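Local coordinates for secreted protein (Streptomyces lividans TK24, PDB 5LXZ), which binds copper as a galactose oxidase-like metalloradical protein of family AA5 and probably acts as a secreted copper radical oxidase, at residues 125-130 / 196-201; 131-136 / 142-147; 410-413 / 417-420; 438-443 / 449-454. The protein carries 1 engineered substitution. All coordinates share one frame; numbering follows the deposited sequence. Where two conformers were deposited one is given.

Contact 1 of 4, residues 125-130 / 196-201; sequences ITLPAG and QGLSGA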
loop_
_atom_site.group_PDB
_atom_site.type_symbol
_atom_site.label_atom_id
_atom_site.label_comp_id
_atom_site.label_asym_id
_atom_site.label_seq_id
_atom_site.Cartn_x
_atom_site.Cartn_y
_atom_site.Cartn_z
ATOM N N ILE A 125 -21.231 -14.848 -29.423
ATOM C CA ILE A 125 -22.555 -14.419 -29.087
ATOM C C ILE A 125 -22.561 -12.899 -29.050
ATOM O O ILE A 125 -21.620 -12.275 -28.549
ATOM C CB ILE A 125 -23.041 -15.066 -27.744
ATOM C CG1 ILE A 125 -24.476 -14.667 -27.446
ATOM C CG2 ILE A 125 -22.072 -14.737 -26.588
ATOM C CD1 ILE A 125 -25.134 -15.447 -26.314
ATOM N N THR A 126 -23.615 -12.321 -29.587
ATOM C CA THR A 126 -23.792 -10.891 -29.561
ATOM C C THR A 126 -24.913 -10.590 -28.597
ATOM O O THR A 126 -26.022 -11.118 -28.709
ATOM C CB THR A 126 -24.038 -10.305 -30.989
ATOM O OG1 THR A 126 -22.821 -10.450 -31.733
ATOM C CG2 THR A 126 -24.382 -8.828 -30.900
ATOM N N LEU A 127 -24.626 -9.720 -27.630
ATOM C CA LEU A 127 -25.642 -9.259 -26.745
ATOM C C LEU A 127 -26.008 -7.848 -27.185
ATOM O O LEU A 127 -25.146 -6.968 -27.185
ATOM C CB LEU A 127 -25.118 -9.244 -25.303
ATOM C CG LEU A 127 -24.569 -10.589 -24.830
ATOM C CD1 LEU A 127 -23.942 -10.430 -23.451
ATOM C CD2 LEU A 127 -25.648 -11.664 -24.798
ATOM N N PRO A 128 -27.280 -7.620 -27.538
ATOM C CA PRO A 128 -27.656 -6.270 -27.942
ATOM C C PRO A 128 -27.535 -5.204 -26.879
ATOM O O PRO A 128 -27.545 -5.479 -25.659
ATOM C CB PRO A 128 -29.156 -6.408 -28.307
ATOM C CG PRO A 128 -29.621 -7.632 -27.591
ATOM C CD PRO A 128 -28.436 -8.537 -27.448
ATOM N N ALA A 129 -27.541 -3.959 -27.322
ATOM C CA ALA A 129 -27.779 -2.878 -26.410
ATOM C C ALA A 129 -29.045 -3.113 -25.619
ATOM O O ALA A 129 -30.073 -3.588 -26.153
ATOM C CB ALA A 129 -27.887 -1.551 -27.157
ATOM N N GLY A 130 -29.008 -2.721 -24.360
ATOM C CA GLY A 130 -30.126 -2.892 -23.467
ATOM C C GLY A 130 -30.162 -4.264 -22.811
ATOM O O GLY A 130 -31.113 -4.575 -22.100
ATOM N N GLN A 196 -29.587 -11.554 -18.495
ATOM C CA GLN A 196 -31.033 -11.777 -18.583
ATOM C C GLN A 196 -31.464 -12.070 -20.027
ATOM O O GLN A 196 -30.963 -11.474 -20.962
ATOM C CB GLN A 196 -31.800 -10.576 -18.080
ATOM C CG GLN A 196 -31.594 -10.293 -16.610
ATOM C CD GLN A 196 -32.591 -9.300 -16.051
ATOM O OE1 GLN A 196 -33.671 -9.037 -16.645
ATOM N NE2 GLN A 196 -32.259 -8.741 -14.908
ATOM N N GLY A 197 -32.384 -13.015 -20.174
ATOM C CA GLY A 197 -32.961 -13.324 -21.481
ATOM C C GLY A 197 -32.333 -14.465 -22.233
ATOM O O GLY A 197 -32.876 -14.871 -23.235
ATOM N N LEU A 198 -31.204 -14.995 -21.763
ATOM C CA LEU A 198 -30.648 -16.215 -22.315
ATOM C C LEU A 198 -31.248 -17.451 -21.608
ATOM O O LEU A 198 -31.670 -17.384 -20.443
ATOM C CB LEU A 198 -29.134 -16.220 -22.137
ATOM C CG LEU A 198 -28.342 -15.033 -22.693
ATOM C CD1 LEU A 198 -26.859 -15.280 -22.465
ATOM C CD2 LEU A 198 -28.591 -14.830 -24.188
ATOM N N SER A 199 -31.242 -18.589 -22.296
ATOM C CA SER A 199 -31.697 -19.850 -21.707
ATOM C C SER A 199 -30.814 -20.967 -22.205
ATOM O O SER A 199 -29.964 -20.757 -23.081
ATOM C CB SER A 199 -33.174 -20.138 -22.039
ATOM O OG SER A 199 -33.443 -19.906 -23.410
ATOM N N GLY A 200 -30.992 -22.137 -21.601
ATOM C CA GLY A 200 -30.327 -23.344 -22.066
ATOM C C GLY A 200 -28.827 -23.176 -22.111
ATOM O O GLY A 200 -28.227 -22.627 -21.176
ATOM N N ALA A 201 -28.199 -23.662 -23.187
ATOM C CA ALA A 201 -26.732 -23.623 -23.290
ATOM C C ALA A 201 -26.174 -22.192 -23.250
ATOM O O ALA A 201 -25.149 -21.953 -22.631
ATOM C CB ALA A 201 -26.228 -24.343 -24.543
#

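Contact 2 of 4, residues 131-136 / 142-147; sequences TKFTGK and FVSKDP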
loop_
_atom_site.group_PDB
_atom_site.type_symbol
_atom_site.label_atom_id
_atom_site.label_comp_id
_atom_site.label_asym_id
_atom_site.label_seq_id
_atom_site.Cartn_x
_atom_site.Cartn_y
_atom_site.Cartn_z
ATOM N N THR A 131 -29.096 -5.041 -22.982
ATOM C CA THR A 131 -28.950 -6.303 -22.244
ATOM C C THR A 131 -28.783 -5.981 -20.757
ATOM O O THR A 131 -27.994 -5.102 -20.391
ATOM C CB THR A 131 -27.775 -7.119 -22.783
ATOM O OG1 THR A 131 -28.056 -7.538 -24.121
ATOM C CG2 THR A 131 -27.471 -8.387 -21.943
ATOM N N LYS A 132 -29.512 -6.737 -19.933
ATOM C CA LYS A 132 -29.488 -6.594 -18.481
ATOM C C LYS A 132 -28.595 -7.650 -17.877
ATOM O O LYS A 132 -28.647 -8.817 -18.269
ATOM C CB LYS A 132 -30.874 -6.758 -17.919
ATOM C CG LYS A 132 -31.769 -5.553 -18.135
ATOM C CD LYS A 132 -33.191 -5.807 -17.681
ATOM C CE LYS A 132 -34.030 -4.538 -17.774
ATOM N NZ LYS A 132 -35.266 -4.738 -16.972
ATOM N N PHE A 133 -27.743 -7.210 -16.945
ATOM C CA PHE A 133 -26.776 -8.060 -16.260
ATOM C C PHE A 133 -27.097 -7.911 -14.797
ATOM O O PHE A 133 -27.155 -6.790 -14.305
ATOM C CB PHE A 133 -25.369 -7.550 -16.507
ATOM C CG PHE A 133 -24.920 -7.635 -17.916
ATOM C CD1 PHE A 133 -25.202 -6.590 -18.797
ATOM C CD2 PHE A 133 -24.179 -8.722 -18.367
ATOM C CE1 PHE A 133 -24.753 -6.661 -20.108
ATOM C CE2 PHE A 133 -23.723 -8.791 -19.690
ATOM C CZ PHE A 133 -24.023 -7.750 -20.546
ATOM N N THR A 134 -27.294 -9.026 -14.079
ATOM C CA THR A 134 -27.697 -8.975 -12.661
ATOM C C THR A 134 -26.660 -9.726 -11.823
ATOM O O THR A 134 -26.325 -10.858 -12.123
ATOM C CB THR A 134 -29.098 -9.546 -12.470
ATOM O OG1 THR A 134 -30.001 -8.788 -13.279
ATOM C CG2 THR A 134 -29.551 -9.466 -11.055
ATOM N N GLY A 135 -26.171 -9.082 -10.762
ATOM C CA GLY A 135 -25.117 -9.674 -9.958
ATOM C C GLY A 135 -25.684 -10.844 -9.181
ATOM O O GLY A 135 -26.680 -10.721 -8.446
ATOM N N LYS A 136 -25.046 -11.995 -9.297
ATOM C CA LYS A 136 -25.582 -13.187 -8.654
ATOM C C LYS A 136 -25.524 -13.103 -7.127
ATOM O O LYS A 136 -26.373 -13.666 -6.426
ATOM C CB LYS A 136 -24.863 -14.420 -9.188
ATOM C CG LYS A 136 -25.192 -14.623 -10.647
ATOM C CD LYS A 136 -24.341 -15.716 -11.252
ATOM C CE LYS A 136 -24.620 -15.863 -12.731
ATOM N NZ LYS A 136 -23.760 -16.881 -13.347
ATOM N N PHE A 142 -27.531 -3.942 -14.182
ATOM C CA PHE A 142 -26.881 -2.962 -15.049
ATOM C C PHE A 142 -27.192 -3.282 -16.463
ATOM O O PHE A 142 -27.347 -4.458 -16.816
ATOM C CB PHE A 142 -25.376 -2.922 -14.798
ATOM C CG PHE A 142 -25.049 -2.620 -13.364
ATOM C CD1 PHE A 142 -25.044 -3.641 -12.403
ATOM C CD2 PHE A 142 -24.849 -1.324 -12.934
ATOM C CE1 PHE A 142 -24.822 -3.351 -11.093
ATOM C CE2 PHE A 142 -24.602 -1.042 -11.603
ATOM C CZ PHE A 142 -24.615 -2.048 -10.684
ATOM N N VAL A 143 -27.291 -2.235 -17.283
ATOM C CA VAL A 143 -27.718 -2.365 -18.668
ATOM C C VAL A 143 -26.632 -1.883 -19.614
ATOM O O VAL A 143 -26.050 -0.825 -19.364
ATOM C CB VAL A 143 -28.976 -1.501 -18.889
ATOM C CG1 VAL A 143 -29.602 -1.832 -20.232
ATOM C CG2 VAL A 143 -29.983 -1.726 -17.770
ATOM N N SER A 144 -26.369 -2.616 -20.689
ATOM C CA SER A 144 -25.438 -2.141 -21.694
ATOM C C SER A 144 -26.070 -1.031 -22.558
ATOM O O SER A 144 -27.276 -0.999 -22.740
ATOM C CB SER A 144 -24.997 -3.279 -22.593
ATOM O OG SER A 144 -26.126 -3.830 -23.302
ATOM N N LYS A 145 -25.235 -0.133 -23.070
ATOM C CA LYS A 145 -25.684 0.960 -23.951
ATOM C C LYS A 145 -25.386 0.708 -25.427
ATOM O O LYS A 145 -25.963 1.349 -26.324
ATOM C CB LYS A 145 -25.055 2.280 -23.489
ATOM C CG LYS A 145 -25.439 2.702 -22.076
ATOM C CD LYS A 145 -26.913 3.034 -21.960
ATOM C CE LYS A 145 -27.264 3.489 -20.553
ATOM N NZ LYS A 145 -28.730 3.614 -20.403
ATOM N N ASP A 146 -24.508 -0.235 -25.682
ATOM C CA ASP A 146 -24.132 -0.675 -26.989
ATOM C C ASP A 146 -24.151 -2.184 -27.046
ATOM O O ASP A 146 -24.012 -2.866 -26.028
ATOM C CB ASP A 146 -22.704 -0.227 -27.331
ATOM C CG ASP A 146 -22.656 1.142 -27.974
ATOM O OD1 ASP A 146 -23.598 1.494 -28.731
ATOM O OD2 ASP A 146 -21.672 1.852 -27.706
ATOM N N PRO A 147 -24.239 -2.732 -28.255
ATOM C CA PRO A 147 -24.055 -4.167 -28.435
ATOM C C PRO A 147 -22.626 -4.571 -28.188
ATOM O O PRO A 147 -21.701 -3.732 -28.290
ATOM C CB PRO A 147 -24.445 -4.402 -29.908
ATOM C CG PRO A 147 -24.157 -3.101 -30.544
ATOM C CD PRO A 147 -24.497 -2.050 -29.545
#

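Contact 3 of 4, residues 410-413 / 417-420; sequences ASIL and SVLV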
loop_
_atom_site.group_PDB
_atom_site.type_symbol
_atom_site.label_atom_id
_atom_site.label_comp_id
_atom_site.label_asym_id
_atom_site.label_seq_id
_atom_site.Cartn_x
_atom_site.Cartn_y
_atom_site.Cartn_z
ATOM N N ALA A 410 0.557 6.127 8.691
ATOM C CA ALA A 410 1.044 5.517 9.896
ATOM C C ALA A 410 2.492 5.159 9.775
ATOM O O ALA A 410 2.851 4.351 8.906
ATOM C CB ALA A 410 0.206 4.340 10.320
ATOM N N SER A 411 3.341 5.804 10.568
ATOM C CA SER A 411 4.787 5.624 10.486
ATOM C C SER A 411 5.345 5.334 11.866
ATOM O O SER A 411 5.042 6.054 12.819
ATOM C CB SER A 411 5.448 6.893 9.940
ATOM O OG SER A 411 5.404 6.940 8.497
ATOM N N ILE A 412 6.160 4.299 11.983
ATOM C CA ILE A 412 6.870 3.977 13.215
ATOM C C ILE A 412 7.963 5.012 13.464
ATOM O O ILE A 412 8.684 5.404 12.539
ATOM C CB ILE A 412 7.524 2.605 13.107
ATOM C CG1 ILE A 412 6.459 1.508 12.896
ATOM C CG2 ILE A 412 8.363 2.309 14.328
ATOM C CD1 ILE A 412 7.098 0.193 12.498
ATOM N N LEU A 413 8.061 5.511 14.698
ATOM C CA LEU A 413 9.125 6.429 15.095
ATOM C C LEU A 413 10.155 5.721 15.971
ATOM O O LEU A 413 9.850 4.696 16.585
ATOM C CB LEU A 413 8.532 7.601 15.906
ATOM C CG LEU A 413 8.000 8.785 15.075
ATOM C CD1 LEU A 413 7.127 8.450 13.922
ATOM C CD2 LEU A 413 7.328 9.811 15.998
ATOM N N SER A 417 6.957 5.068 19.482
ATOM C CA SER A 417 5.663 5.604 19.102
ATOM C C SER A 417 5.360 5.363 17.625
ATOM O O SER A 417 6.251 5.063 16.838
ATOM C CB SER A 417 5.551 7.083 19.477
ATOM O OG SER A 417 6.310 7.928 18.674
ATOM N N VAL A 418 4.084 5.422 17.294
ATOM C CA VAL A 418 3.621 5.354 15.923
ATOM C C VAL A 418 2.829 6.618 15.629
ATOM O O VAL A 418 1.846 6.905 16.285
ATOM C CB VAL A 418 2.757 4.120 15.655
ATOM C CG1 VAL A 418 2.339 4.070 14.176
ATOM C CG2 VAL A 418 3.523 2.854 16.016
ATOM N N LEU A 419 3.233 7.367 14.644
ATOM C CA LEU A 419 2.518 8.546 14.191
ATOM C C LEU A 419 1.391 8.163 13.275
ATOM O O LEU A 419 1.660 7.581 12.211
ATOM C CB LEU A 419 3.457 9.528 13.504
ATOM C CG LEU A 419 2.874 10.814 12.950
ATOM C CD1 LEU A 419 2.285 11.687 14.035
ATOM C CD2 LEU A 419 3.923 11.560 12.124
ATOM N N VAL A 420 0.153 8.474 13.643
ATOM C CA VAL A 420 -1.040 8.163 12.882
ATOM C C VAL A 420 -1.679 9.482 12.525
ATOM O O VAL A 420 -2.058 10.261 13.428
ATOM C CB VAL A 420 -1.993 7.277 13.697
ATOM C CG1 VAL A 420 -3.261 7.015 12.923
ATOM C CG2 VAL A 420 -1.305 5.989 14.093
#

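Contact 4 of 4, residues 438-443 / 449-454; sequences ARLYHP and ERVADP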
loop_
_atom_site.group_PDB
_atom_site.type_symbol
_atom_site.label_atom_id
_atom_site.label_comp_id
_atom_site.label_asym_id
_atom_site.label_seq_id
_atom_site.Cartn_x
_atom_site.Cartn_y
_atom_site.Cartn_z
ATOM N N ALA A 438 -3.506 14.575 13.852
ATOM C CA ALA A 438 -2.409 13.641 14.036
ATOM C C ALA A 438 -2.334 13.187 15.471
ATOM O O ALA A 438 -2.600 13.987 16.394
ATOM C CB ALA A 438 -1.083 14.253 13.623
ATOM N N ARG A 439 -1.890 11.961 15.683
ATOM C CA ARG A 439 -1.759 11.355 16.964
ATOM C C ARG A 439 -0.489 10.543 17.021
ATOM O O ARG A 439 -0.025 10.002 16.008
ATOM C CB ARG A 439 -2.911 10.402 17.253
ATOM C CG ARG A 439 -4.248 11.085 17.397
ATOM C CD ARG A 439 -5.361 10.070 17.246
ATOM N NE ARG A 439 -6.654 10.688 17.548
ATOM C CZ ARG A 439 -7.307 11.520 16.746
ATOM N NH1 ARG A 439 -6.871 11.806 15.526
ATOM N NH2 ARG A 439 -8.452 12.101 17.171
ATOM N N LEU A 440 0.050 10.425 18.215
ATOM C CA LEU A 440 1.034 9.419 18.529
ATOM C C LEU A 440 0.391 8.272 19.261
ATOM O O LEU A 440 -0.273 8.476 20.305
ATOM C CB LEU A 440 2.187 10.000 19.351
ATOM C CG LEU A 440 3.062 11.046 18.697
ATOM C CD1 LEU A 440 3.981 11.650 19.733
ATOM C CD2 LEU A 440 3.865 10.506 17.515
ATOM N N TYR A 441 0.546 7.053 18.751
ATOM C CA TYR A 441 0.158 5.840 19.469
ATOM C C TYR A 441 1.351 5.403 20.297
ATOM O O TYR A 441 2.481 5.360 19.809
ATOM C CB TYR A 441 -0.204 4.727 18.495
ATOM C CG TYR A 441 -0.482 3.435 19.194
ATOM C CD1 TYR A 441 -1.608 3.287 20.019
ATOM C CD2 TYR A 441 0.402 2.376 19.119
ATOM C CE1 TYR A 441 -1.814 2.106 20.727
ATOM C CE2 TYR A 441 0.174 1.198 19.770
ATOM C CZ TYR A 441 -0.934 1.061 20.592
ATOM O OH TYR A 441 -1.123 -0.115 21.269
ATOM N N HIS A 442 1.101 5.094 21.559
ATOM C CA HIS A 442 2.127 4.673 22.468
ATOM C C HIS A 442 1.857 3.210 22.819
ATOM O O HIS A 442 0.891 2.935 23.520
ATOM C CB HIS A 442 2.036 5.544 23.715
ATOM C CG HIS A 442 2.388 6.975 23.470
ATOM N ND1 HIS A 442 3.682 7.380 23.200
ATOM C CD2 HIS A 442 1.624 8.083 23.425
ATOM C CE1 HIS A 442 3.696 8.689 23.017
ATOM N NE2 HIS A 442 2.463 9.140 23.160
ATOM N N PRO A 443 2.653 2.260 22.292
ATOM C CA PRO A 443 2.354 0.828 22.567
ATOM C C PRO A 443 2.426 0.451 24.051
ATOM O O PRO A 443 1.696 -0.441 24.493
ATOM C CB PRO A 443 3.411 0.061 21.760
ATOM C CG PRO A 443 3.884 1.023 20.735
ATOM C CD PRO A 443 3.695 2.420 21.261
ATOM N N GLU A 449 -2.111 9.887 21.844
ATOM C CA GLU A 449 -1.858 11.256 22.304
ATOM C C GLU A 449 -2.043 12.133 21.082
ATOM O O GLU A 449 -1.366 11.938 20.085
ATOM C CB GLU A 449 -0.438 11.366 22.834
ATOM C CG GLU A 449 0.027 12.783 23.130
ATOM C CD GLU A 449 1.519 12.866 23.421
ATOM O OE1 GLU A 449 2.240 11.850 23.319
ATOM O OE2 GLU A 449 2.008 13.997 23.727
ATOM N N ARG A 450 -2.959 13.081 21.121
ATOM C CA ARG A 450 -3.086 14.042 20.059
ATOM C C ARG A 450 -1.869 14.970 20.005
ATOM O O ARG A 450 -1.372 15.439 21.030
ATOM C CB ARG A 450 -4.350 14.844 20.293
ATOM C CG ARG A 450 -4.712 15.698 19.153
ATOM C CD ARG A 450 -5.615 15.032 18.148
ATOM N NE ARG A 450 -6.001 16.140 17.303
ATOM C CZ ARG A 450 -7.143 16.793 17.295
ATOM N NH1 ARG A 450 -8.184 16.388 18.018
ATOM N NH2 ARG A 450 -7.265 17.831 16.496
ATOM N N VAL A 451 -1.380 15.207 18.805
ATOM C CA VAL A 451 -0.263 16.115 18.568
ATOM C C VAL A 451 -0.687 17.219 17.584
ATOM O O VAL A 451 -1.865 17.363 17.342
ATOM C CB VAL A 451 1.019 15.371 18.190
ATOM C CG1 VAL A 451 1.511 14.519 19.358
ATOM C CG2 VAL A 451 0.861 14.537 16.885
ATOM N N ALA A 452 0.249 17.971 17.039
ATOM C CA ALA A 452 -0.099 19.118 16.177
ATOM C C ALA A 452 -0.860 18.650 14.952
ATOM O O ALA A 452 -0.547 17.576 14.391
ATOM C CB ALA A 452 1.150 19.831 15.740
ATOM N N ASP A 453 -1.840 19.429 14.533
ATOM C CA ASP A 453 -2.619 19.135 13.316
ATOM C C ASP A 453 -1.748 19.280 12.076
ATOM O O ASP A 453 -1.051 20.280 11.905
ATOM C CB ASP A 453 -3.797 20.083 13.126
ATOM C CG ASP A 453 -4.826 19.997 14.194
ATOM O OD1 ASP A 453 -4.900 19.089 15.034
ATOM O OD2 ASP A 453 -5.652 20.943 14.163
ATOM N N PRO A 454 -1.810 18.311 11.150
ATOM C CA PRO A 454 -1.208 18.564 9.861
ATOM C C PRO A 454 -1.786 19.766 9.155
ATOM O O PRO A 454 -2.932 20.162 9.428
ATOM C CB PRO A 454 -1.534 17.292 9.039
ATOM C CG PRO A 454 -2.533 16.526 9.802
ATOM C CD PRO A 454 -2.645 17.092 11.201
HETATM O O HOH W 1 -3.913 16.767 15.617
#

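Contact 1 of 4, residues 125-130 / 196-201
Ile125 and Leu198 reach toward each other, methyl to methyl, with Ile125 CD1 4.1 Å from Leu198 CD2. Ile125 gets there on an extended chain: CG1 stands anti to the backbone N (chi1 -177°), which carries CD1 outward from the strand toward the loop. Leu127 adds a second, slacker approach to the same methyl, its CD2 lying 4.4 Å from Leu198 CD2. One branch of Leu198 therefore rests against the ends of Ile125 and Leu127, the first and last residues of strand 125-127. No hydrogen bond joins the two segments. The contact buries just 86 Å² in all, and the backbones stay well apart, 9.6 Å between Leu127 CA and Leu198 CA. The closest touch is at Ile125, whereas the deeper-lying residue is Leu127, buried against Phe133, Val116 and Val148. Leu198 is less enclosed: it packs on Thr206 but remains partly exposed. Thr126, alternating with its two neighbours, and Ser199, next to Leu198, are on the solvent side. The loop before helix 200-205 thus lies by one leucine on the two-stranded antiparallel ribbon of strands 125-127 and 148-150, within the GlxA beta barrel domain.

Contact 2 of 4, residues 131-136 / 142-147
Phe142 O is approached by three groups of the facing strand. Phe133 N donates the shortest bond, 2.8 Å from Phe142 O and nearly along its C=O axis. Lys132 CA brings a C-H contact at 3.5 Å from Phe142 O, and the edge of the Phe133 ring comes in with CD1 3.6 Å from Phe142 O, the oxygen in the ring plane. Phe142 N returns a bond to Phe133 O, so Phe133 and Phe142 form an antiparallel hydrogen-bonded pair. Toward the strand end Thr131 O is held similarly, accepting from Ser144 N at 3.0 Å and meeting Val143 CA at 3.2 Å. Ser144 OG sits between its own backbone N and carbonyl carbon (chi1 62°), which turns it back to Thr131 N for a weak, bent bond of 3.2 Å and 132°. Thr131 OG1 is engaged by Pro128 O instead. The Phe133 ring also has Ser144 CB at its edge, 4.2 Å from CE1. Phe133 and Phe142 project from the same face and both pack on Val176 of strand 164-177, while Lys132 and Val143 occupy the other, partly exposed face. This is a beta hairpin of strands 132-135 and 141-144, forming part of the wall of the GlxA beta barrel domain.

Contact 3 of 4, residues 410-413 / 417-420
Ser417 meets Leu413 twice: its carbonyl O accepts from Leu413 N at 2.8 Å in a nearly straight bond (168°), and its OG lies 3.4 Å from Leu413 CD2. That hydroxyl has its polar partner in Asp415 OD1, within the turn of the hairpin, so the leucine methyl simply packs beside an oxygen already bonded. Val418 follows as the non-hydrogen-bonded partner of Ile412. Its CG1, anti to the backbone N (chi1 -178°), is set over the opposite backbone, 3.6 Å from Ser411 O. Leu419 then makes the hydrogen-bonded pair with Ser411, N to O in both directions, each bond 2.9 Å (Ser411 N to Leu419 O and Leu419 N to Ser411 O). Its side chain is crossed obliquely by Leu413, whose CD1 rests 3.8 Å from Leu419 CB. Replacing Leu413 by an alanine would remove both methyls and would probably open a gap beside Leu419 CB and Ser417 OG in this buried turn. Val420 ends the segment opposite Ala410, with the two methyls, Ala410 CB and Val420 CG2, 4.4 Å apart.

The two faces of the hairpin serve different neighbours. Ala410 and Ile412 pack on strand 353-356 of one adjacent sheet; Ser411, Leu413 and Leu419 pack on Leu472 of strand 472-476 in another, where Ser411 OG bonds Ser464 OG. Gln554 bonds Ile412 N and Ala410 O along the edge of strand 409-412 turned away from strand 418-421, the inner edge of the blade, while strand 418-421 pairs on its other side with strand 438-442, as expected of the first two strands in a Kelch propeller blade.

Contact 4 of 4, residues 438-443 / 449-454
The outer hairpin of a Kelch propeller blade carries a histidine-carboxylate bond, His442 to Glu449. His442 NE2 donates to Glu449 OE1 at 2.7 Å, meeting its anti lone pair with the carboxylate nearly coplanar with the ring. Glu449, with CG anti to the backbone N (chi1 170°) and the chain extended, runs alongside Leu440 to get there. A phenylalanine in place of His442 would lose this donor and would probably set the Glu449 carboxylate free to turn. Backbone bonds couple Leu440 and Glu449 both ways, and Val451 N reaches Ala438 O at 3.0 Å. On the other face Arg450 CD lies over the centre of the Arg439 guanidinium, 4.1 Å from its CZ. Arg439 NH2 bonds Gln437, and Arg450 NH2 forms a salt bridge with Asp453 OD1 at 3.1 Å. One water accepts from Ala438 N and Arg450 NE, each 2.8 Å from its O, and so bridges the two segments. Leu440 CD1 and Val451 CG1 touch at 3.8 Å, the side chains nearly at right angles. Strand 438-442 pairs on its other side with strand 418-421; Val451 packs on Tyr499, and Trp15 of strand 14-18 covers Ala438 and Pro454 and bonds Ala452 O.

Along the chain, contact 1 opens first, at strand 125-127, and closes some 70 residues later at the loop before helix 200-205. Contact 2, a hairpin, lies wholly within that span, and the two touch: Gln196 bonds strand 132-135 through its backbone N and its NE2. Both belong to the GlxA beta barrel domain. Contacts 3 and 4 come later, in series, and are successive hairpins of one four-stranded Kelch sheet, joined where strands 418-421 and 438-442 pair; their centres are 9 Å apart. Contacts 1 and 3 lie on opposite sides of the chain's centre, about 43 Å apart at their nearest atoms, one in the barrel, the other in the propeller.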